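Long-range contacts in isoaspartyl dipeptidase (Fervidobacterium islandicum, PDB 7CDH), which probably hydrolyses isoaspartyl (beta-aspartyl) dipeptides as a zinc-dependent M38 metallopeptidase, an activity linked to protein repair: residues N193-S198 / P222-R227; P167-I172 / I203-D208; T248-K253 / E261-D266. All blocks are in the same frame, centred on the assembly; numbering follows the deposited sequence.

Contact 1 of 3, residues N193-S198 / P222-R227; sequences NFHVGS and PTHMSR. With ZN (zinc ion), chain K.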
# COMPACT_ATOMS: atom_id res chain seq x y z
N ASN A 193 -7.32 23.59 15.79
CA ASN A 193 -6.44 24.61 16.39
C ASN A 193 -5.51 25.09 15.27
O ASN A 193 -4.78 24.26 14.67
CB ASN A 193 -5.73 24.05 17.62
CG ASN A 193 -4.75 25.00 18.27
OD1 ASN A 193 -3.66 24.60 18.63
ND2 ASN A 193 -5.16 26.22 18.50
N PHE A 194 -5.58 26.38 14.95
CA PHE A 194 -4.74 27.02 13.91
C PHE A 194 -3.59 27.72 14.62
O PHE A 194 -3.87 28.59 15.46
CB PHE A 194 -5.53 28.02 13.07
CG PHE A 194 -6.59 27.38 12.24
CD1 PHE A 194 -6.28 26.72 11.07
CD2 PHE A 194 -7.91 27.38 12.65
CE1 PHE A 194 -7.26 26.10 10.32
CE2 PHE A 194 -8.89 26.75 11.90
CZ PHE A 194 -8.56 26.12 10.73
N HIS A 195 -2.36 27.32 14.32
CA HIS A 195 -1.18 28.17 14.56
C HIS A 195 -1.23 29.31 13.55
O HIS A 195 -1.12 29.06 12.34
CB HIS A 195 0.11 27.38 14.45
CG HIS A 195 1.31 28.26 14.38
ND1 HIS A 195 2.07 28.53 15.50
CD2 HIS A 195 1.84 28.97 13.35
CE1 HIS A 195 3.04 29.35 15.14
NE2 HIS A 195 2.94 29.64 13.82
N VAL A 196 -1.39 30.54 14.03
CA VAL A 196 -1.40 31.70 13.11
C VAL A 196 -0.07 32.43 13.21
O VAL A 196 0.26 32.92 14.29
CB VAL A 196 -2.56 32.67 13.37
CG1 VAL A 196 -2.56 33.75 12.30
CG2 VAL A 196 -3.89 31.94 13.41
N GLY A 197 0.66 32.49 12.11
CA GLY A 197 1.94 33.18 12.05
C GLY A 197 1.72 34.66 11.80
O GLY A 197 0.62 35.14 12.05
N SER A 198 2.74 35.35 11.31
CA SER A 198 2.74 36.82 11.19
C SER A 198 2.47 37.21 9.74
O SER A 198 2.55 38.39 9.44
CB SER A 198 4.03 37.34 11.69
OG SER A 198 5.08 36.63 11.08
N PRO A 222 -8.22 29.65 16.55
CA PRO A 222 -6.88 30.15 16.25
C PRO A 222 -6.10 30.52 17.52
O PRO A 222 -6.73 30.96 18.41
CB PRO A 222 -7.17 31.40 15.42
CG PRO A 222 -8.48 31.90 15.98
CD PRO A 222 -9.27 30.62 16.23
N THR A 223 -4.78 30.36 17.54
CA THR A 223 -3.92 30.79 18.68
C THR A 223 -2.90 31.82 18.17
O THR A 223 -2.92 32.13 16.96
CB THR A 223 -3.31 29.58 19.41
OG1 THR A 223 -2.62 30.06 20.56
CG2 THR A 223 -2.38 28.76 18.54
N HIS A 224 -2.05 32.35 19.06
CA HIS A 224 -1.08 33.44 18.80
C HIS A 224 -1.83 34.69 18.33
O HIS A 224 -1.29 35.44 17.57
CB HIS A 224 -0.01 33.03 17.77
CG HIS A 224 0.56 31.71 18.14
ND1 HIS A 224 1.02 31.46 19.41
CD2 HIS A 224 0.65 30.56 17.45
CE1 HIS A 224 1.38 30.20 19.50
NE2 HIS A 224 1.16 29.64 18.32
N MET A 225 -3.05 34.87 18.78
CA MET A 225 -3.93 35.95 18.31
C MET A 225 -3.61 37.29 19.00
O MET A 225 -4.16 38.26 18.55
CB MET A 225 -5.38 35.53 18.51
CG MET A 225 -5.74 34.43 17.53
SD MET A 225 -5.47 34.89 15.80
CE MET A 225 -6.74 36.14 15.60
N SER A 226 -2.65 37.36 19.93
CA SER A 226 -2.07 38.64 20.43
C SER A 226 -0.71 38.91 19.80
O SER A 226 -0.05 39.81 20.23
CB SER A 226 -2.02 38.69 21.95
OG SER A 226 -1.18 37.68 22.50
N ARG A 227 -0.30 38.18 18.77
CA ARG A 227 1.03 38.35 18.12
C ARG A 227 1.19 39.81 17.67
O ARG A 227 2.30 40.34 17.75
CB ARG A 227 1.10 37.31 16.99
CG ARG A 227 2.25 37.48 16.01
CD ARG A 227 2.08 36.59 14.78
NE ARG A 227 2.00 35.18 15.11
CZ ARG A 227 3.03 34.43 15.51
NH1 ARG A 227 2.86 33.15 15.80
NH2 ARG A 227 4.23 34.98 15.65
ZN ZN K . 2.09 27.69 17.44

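Contact 2 of 3, residues P167-I172 / I203-D208; sequences PTLEEI and IEYLFD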
# COMPACT_ATOMS: atom_id res chain seq x y z
N PRO A 167 -0.93 25.38 3.00
CA PRO A 167 -2.17 24.67 2.68
C PRO A 167 -3.17 25.56 1.94
O PRO A 167 -3.25 26.75 2.22
CB PRO A 167 -2.76 24.36 4.06
CG PRO A 167 -2.25 25.50 4.93
CD PRO A 167 -0.84 25.73 4.42
N THR A 168 -3.92 24.96 1.02
CA THR A 168 -5.02 25.64 0.28
C THR A 168 -6.28 25.68 1.14
O THR A 168 -6.39 24.88 2.08
CB THR A 168 -5.33 24.90 -1.03
OG1 THR A 168 -5.86 23.60 -0.73
CG2 THR A 168 -4.11 24.81 -1.91
N LEU A 169 -7.25 26.49 0.75
CA LEU A 169 -8.56 26.59 1.43
C LEU A 169 -9.29 25.25 1.34
O LEU A 169 -9.89 24.83 2.34
CB LEU A 169 -9.37 27.73 0.79
CG LEU A 169 -10.79 27.88 1.35
CD1 LEU A 169 -10.76 28.06 2.86
CD2 LEU A 169 -11.51 29.03 0.67
N GLU A 170 -9.27 24.63 0.17
CA GLU A 170 -9.90 23.30 -0.07
C GLU A 170 -9.32 22.27 0.91
O GLU A 170 -10.13 21.53 1.51
CB GLU A 170 -9.75 22.91 -1.54
CG GLU A 170 -10.70 23.70 -2.45
CD GLU A 170 -10.53 23.48 -3.95
OE1 GLU A 170 -9.53 22.82 -4.36
OE2 GLU A 170 -11.41 23.96 -4.73
N GLU A 171 -7.99 22.22 1.07
CA GLU A 171 -7.35 21.24 1.98
C GLU A 171 -7.85 21.51 3.41
O GLU A 171 -8.28 20.54 4.08
CB GLU A 171 -5.83 21.32 1.92
CG GLU A 171 -5.21 20.87 0.62
CD GLU A 171 -3.68 20.99 0.61
OE1 GLU A 171 -3.19 22.11 0.83
OE2 GLU A 171 -2.99 19.95 0.41
N ILE A 172 -7.79 22.78 3.86
CA ILE A 172 -8.35 23.20 5.18
C ILE A 172 -9.81 22.73 5.32
O ILE A 172 -10.14 22.17 6.37
CB ILE A 172 -8.27 24.72 5.41
CG1 ILE A 172 -6.84 25.26 5.38
CG2 ILE A 172 -8.94 25.07 6.73
CD1 ILE A 172 -5.88 24.41 6.19
N ILE A 203 -6.01 35.40 9.62
CA ILE A 203 -7.11 34.41 9.71
C ILE A 203 -8.16 34.62 8.60
O ILE A 203 -9.31 34.21 8.81
CB ILE A 203 -7.74 34.40 11.11
CG1 ILE A 203 -8.34 35.74 11.54
CG2 ILE A 203 -6.74 33.85 12.13
CD1 ILE A 203 -9.25 35.64 12.79
N GLU A 204 -7.75 35.09 7.41
CA GLU A 204 -8.56 35.06 6.16
C GLU A 204 -9.34 33.73 6.01
O GLU A 204 -10.58 33.73 5.87
CB GLU A 204 -7.61 35.24 4.98
CG GLU A 204 -8.13 36.05 3.81
CD GLU A 204 -6.96 36.59 2.98
OE1 GLU A 204 -6.54 37.77 3.20
OE2 GLU A 204 -6.43 35.80 2.14
N TYR A 205 -8.66 32.60 6.00
CA TYR A 205 -9.28 31.27 5.77
C TYR A 205 -10.42 31.03 6.76
O TYR A 205 -11.38 30.35 6.36
CB TYR A 205 -8.24 30.17 5.93
CG TYR A 205 -7.29 30.00 4.78
CD1 TYR A 205 -7.52 30.56 3.53
CD2 TYR A 205 -6.19 29.19 4.93
CE1 TYR A 205 -6.65 30.35 2.47
CE2 TYR A 205 -5.32 28.96 3.88
CZ TYR A 205 -5.55 29.53 2.65
OH TYR A 205 -4.66 29.27 1.66
N LEU A 206 -10.31 31.51 8.00
CA LEU A 206 -11.34 31.25 9.05
C LEU A 206 -12.64 31.98 8.67
O LEU A 206 -13.73 31.36 8.77
CB LEU A 206 -10.82 31.62 10.44
CG LEU A 206 -9.99 30.54 11.13
CD1 LEU A 206 -8.71 30.24 10.39
CD2 LEU A 206 -9.65 30.94 12.55
N PHE A 207 -12.51 33.21 8.18
CA PHE A 207 -13.64 34.03 7.67
C PHE A 207 -14.20 33.36 6.41
O PHE A 207 -15.46 33.30 6.30
CB PHE A 207 -13.21 35.48 7.45
CG PHE A 207 -13.04 36.25 8.74
CD1 PHE A 207 -14.11 36.46 9.59
CD2 PHE A 207 -11.81 36.77 9.11
CE1 PHE A 207 -13.95 37.16 10.77
CE2 PHE A 207 -11.66 37.48 10.28
CZ PHE A 207 -12.72 37.65 11.13
N ASP A 208 -13.32 32.83 5.54
CA ASP A 208 -13.73 32.14 4.29
C ASP A 208 -14.58 30.91 4.62
O ASP A 208 -15.64 30.71 4.01
CB ASP A 208 -12.54 31.74 3.42
CG ASP A 208 -11.78 32.88 2.78
OD1 ASP A 208 -12.33 34.02 2.71
OD2 ASP A 208 -10.62 32.63 2.37

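Contact 3 of 3, residues T248-K253 / E261-D266; sequences TALQPK and EFTTID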
# COMPACT_ATOMS: atom_id res chain seq x y z
N THR A 248 -1.28 33.77 23.44
CA THR A 248 -0.16 33.10 24.12
C THR A 248 0.10 33.88 25.40
O THR A 248 0.40 35.09 25.33
CB THR A 248 1.06 32.96 23.21
OG1 THR A 248 0.62 32.30 22.02
CG2 THR A 248 2.16 32.18 23.88
N ALA A 249 -0.02 33.21 26.53
CA ALA A 249 0.31 33.76 27.86
C ALA A 249 1.65 34.49 27.82
O ALA A 249 2.57 34.07 27.10
CB ALA A 249 0.32 32.65 28.88
N LEU A 250 1.75 35.55 28.61
CA LEU A 250 3.03 36.23 28.93
C LEU A 250 3.90 35.22 29.69
O LEU A 250 3.37 34.58 30.61
CB LEU A 250 2.74 37.49 29.74
CG LEU A 250 3.56 38.71 29.37
CD1 LEU A 250 3.18 39.19 27.99
CD2 LEU A 250 3.37 39.80 30.42
N GLN A 251 5.13 35.02 29.24
CA GLN A 251 6.11 34.13 29.93
C GLN A 251 6.74 34.92 31.08
O GLN A 251 7.10 36.08 30.92
CB GLN A 251 7.15 33.62 28.91
CG GLN A 251 6.56 32.89 27.71
CD GLN A 251 5.76 31.64 28.04
OE1 GLN A 251 6.22 30.77 28.80
NE2 GLN A 251 4.54 31.56 27.51
N PRO A 252 6.89 34.35 32.30
CA PRO A 252 7.60 35.03 33.39
C PRO A 252 8.94 35.69 33.05
O PRO A 252 9.23 36.70 33.66
CB PRO A 252 7.82 33.91 34.40
CG PRO A 252 6.62 33.02 34.20
CD PRO A 252 6.38 33.04 32.70
N LYS A 253 9.66 35.18 32.05
CA LYS A 253 10.95 35.72 31.54
C LYS A 253 10.79 37.22 31.24
O LYS A 253 10.55 37.54 30.08
CB LYS A 253 11.43 34.93 30.31
CG LYS A 253 12.19 33.64 30.63
CD LYS A 253 11.56 32.74 31.70
CE LYS A 253 10.23 32.12 31.30
NZ LYS A 253 9.81 31.02 32.22
N GLU A 261 5.35 46.46 23.46
CA GLU A 261 4.31 47.50 23.18
C GLU A 261 2.91 46.90 23.43
O GLU A 261 2.25 47.27 24.46
CB GLU A 261 4.46 48.05 21.75
CG GLU A 261 3.83 49.42 21.56
CD GLU A 261 2.37 49.56 21.99
OE1 GLU A 261 1.48 49.26 21.17
OE2 GLU A 261 2.14 49.94 23.16
N PHE A 262 2.48 46.01 22.53
CA PHE A 262 1.18 45.29 22.55
C PHE A 262 1.41 43.86 23.06
O PHE A 262 2.12 43.08 22.44
CB PHE A 262 0.53 45.31 21.17
CG PHE A 262 -0.84 44.72 21.20
CD1 PHE A 262 -1.90 45.42 21.77
CD2 PHE A 262 -1.08 43.45 20.71
CE1 PHE A 262 -3.17 44.87 21.84
CE2 PHE A 262 -2.35 42.90 20.77
CZ PHE A 262 -3.39 43.60 21.35
N THR A 263 0.82 43.53 24.20
CA THR A 263 0.97 42.23 24.84
C THR A 263 -0.40 41.58 25.03
O THR A 263 -1.41 42.25 24.79
CB THR A 263 1.68 42.38 26.17
OG1 THR A 263 0.69 42.95 27.03
CG2 THR A 263 2.93 43.22 26.03
N THR A 264 -0.37 40.32 25.46
CA THR A 264 -1.55 39.55 25.90
C THR A 264 -2.28 40.33 27.01
O THR A 264 -3.51 40.30 27.02
CB THR A 264 -1.12 38.11 26.24
OG1 THR A 264 -0.87 37.51 24.97
CG2 THR A 264 -2.19 37.31 26.94
N ILE A 265 -1.57 40.99 27.92
CA ILE A 265 -2.22 41.83 28.98
C ILE A 265 -3.11 42.90 28.32
O ILE A 265 -4.30 43.02 28.68
CB ILE A 265 -1.20 42.47 29.95
CG1 ILE A 265 -0.07 41.54 30.41
CG2 ILE A 265 -1.95 43.02 31.15
CD1 ILE A 265 -0.55 40.32 31.12
N ASP A 266 -2.56 43.67 27.37
CA ASP A 266 -3.34 44.70 26.64
C ASP A 266 -4.52 44.02 25.96
O ASP A 266 -5.66 44.53 26.05
CB ASP A 266 -2.47 45.45 25.64
CG ASP A 266 -1.29 46.14 26.31
OD1 ASP A 266 -1.51 46.83 27.36
OD2 ASP A 266 -0.15 45.97 25.79

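Contact 1 of 3, residues N193-S198 / P222-R227
His195 and His224 meet at a zinc ion of the binuclear metal centre, at the ends of two neighbouring parallel strands of the amidohydrolase TIM barrel. His195 coordinates through ND1, with ND1 2.1 Å from the zinc, whereas His224 uses NE2, with NE2 2.3 Å from the zinc. The rings cross obliquely, their planes 66° apart, and CD2 of His224 lies 3.2 Å from ND1 of His195. Glu156 completes this site and also belongs to the second zinc site. The far ring nitrogens are held by second-shell bonds, His195 NE2 to Asp161 and His224 ND1 to Thr248, which fix the rotation of each imidazole.

One residue before each histidine, the strands pair in parallel: Thr223 N donates to Phe194 O over 2.9 Å, nearly in line with the carbonyl. Thr223 CG2 packs against this same oxygen and lies over one face of the His224 ring, towards its rim. Beyond the strands, Arg227 turns its guanidinium back to the carbonyl of Val196: NE bonds to Val196 O at 3.0 Å, and NH1 adds a weak bond to the same oxygen. Gly197 CA covers one face of that guanidinium. The bend at chi3 (-59°) swings NE round to the oxygen after an otherwise extended start. A type I turn from His224 to Arg227 brings the arginine into range.

Away from the zinc, Val196 CG2 packs on Pro222 CB at 3.9 Å and touches Met225 SD. These strands, 191-196 and 220-223, form a beta-alpha-beta unit with helix 204-212. Strand 151-159 pairs along the other edge of 191-196, while Leu231 and Phe238 of helix 229-240 cover Val196, Met225 and Pro222.

Contact 2 of 3, residues P167-I172 / I203-D208
Tyr205 and Leu169 bring together the first turns of two successive helices, 169-186 and 204-212, in the helical layer that surrounds the strands of the TIM barrel. Their CA atoms, 6.4 Å apart, mark the nearest backbone approach. The phenol reaches past the start of the first helix, and Tyr205 OH donates to Pro167 O over 2.9 Å. It arrives in the carbonyl plane, with a C=O...donor angle of 145°, and the accepting oxygen lies near the plane of the tyrosine ring.

Leu169 and Tyr205 run past one another in opposite directions. Leu169 CA sits over one face of the ring, and Leu169 CB is 4.1 Å from Tyr205 CE1. Further out, Leu169 CD2 comes to 4.0 Å from Asp208 CB; the leucine CG lies anti to the backbone N (chi1 176°), and chi2 then sets its methyls. Ile172 crosses the tyrosine at about a right angle, touching Tyr205 CD2 with CG1 at 4.0 Å.

The first helix start is closed by a capping box: Glu171 N donates to Thr168 OG1 at 3.1 Å, and Thr168 N donates to Glu171 OE1 at 2.9 Å, on the lone pair away from the other oxygen. The same OE1 forms a salt bridge with Arg174 of a second subunit, coupling the cap to the assembly.

Chemically, the contact combines one phenol-to-carbonyl bond with apolar packing beside it. Pro167 O precedes the helix, and its bond fixes the tip of the ring while Leu169 and Ile172 pack against the body of the ring, which ties the two helix starts together.

Contact 3 of 3, residues T248-K253 / E261-D266
Thr248, the last residue of strand 245-248, and Ala249 just after it pass the first turn of helix 264-273, with CA atoms of Ala249 and Thr264 6.4 Å apart. The one hydrogen bond between the segments runs from Thr264 OG1 to Thr248 O over 2.8 Å; the donor stands above the carbonyl plane, 41° out of it. With OG1 anti to its own carbonyl carbon (chi1 -73°), Thr264 turns the hydroxyl towards the strand end. That hydroxyl is also hydrogen-bonded to Ser226, so it joins two loops at the barrel rim.

Leu250 supplies the apolar part with both branches. CD1 rests 4.0 Å from Thr263 CB, while CD2 lies 3.9 Å from Ile265 CG1, the leucine crossing the isoleucine at about a right angle. Lys316 of helix 309-318 also touches Ile265.

Thr263 and Asp266 form a capping box at the helix start: Thr263 N donates to Asp266 OD2 at 3.1 Å, and Asp266 N returns a weak bond to Thr263 OG1. A strand end followed by a loop and a capped helix is the beta-to-alpha connection of a TIM barrel, on the side where the zinc ions lie.

Overall arrangement
Contacts 1 and 2 interlock along the chain, their segments alternating from 167-172 through 193-198 and 203-208 to 222-227; contact 3 follows. Centre to centre, contact 1 lies about 14 Å from each of the others, whereas contacts 2 and 3, whose centres are about 27 Å apart, do not touch. Contact 1 is thus the link. Leu206 of helix 204-212 packs on Phe194 and Pro222, and Ile203 on Val196 and Met225, joining that helix to the strands. Contact 3 meets contact 1 through Ser226 with Thr264, hydroxyl to hydroxyl, and through the imidazole of the zinc ligand His224 with the Thr248 hydroxyl. Together they trace consecutive barrel units, from the helix layer to the strand ends where zinc binds.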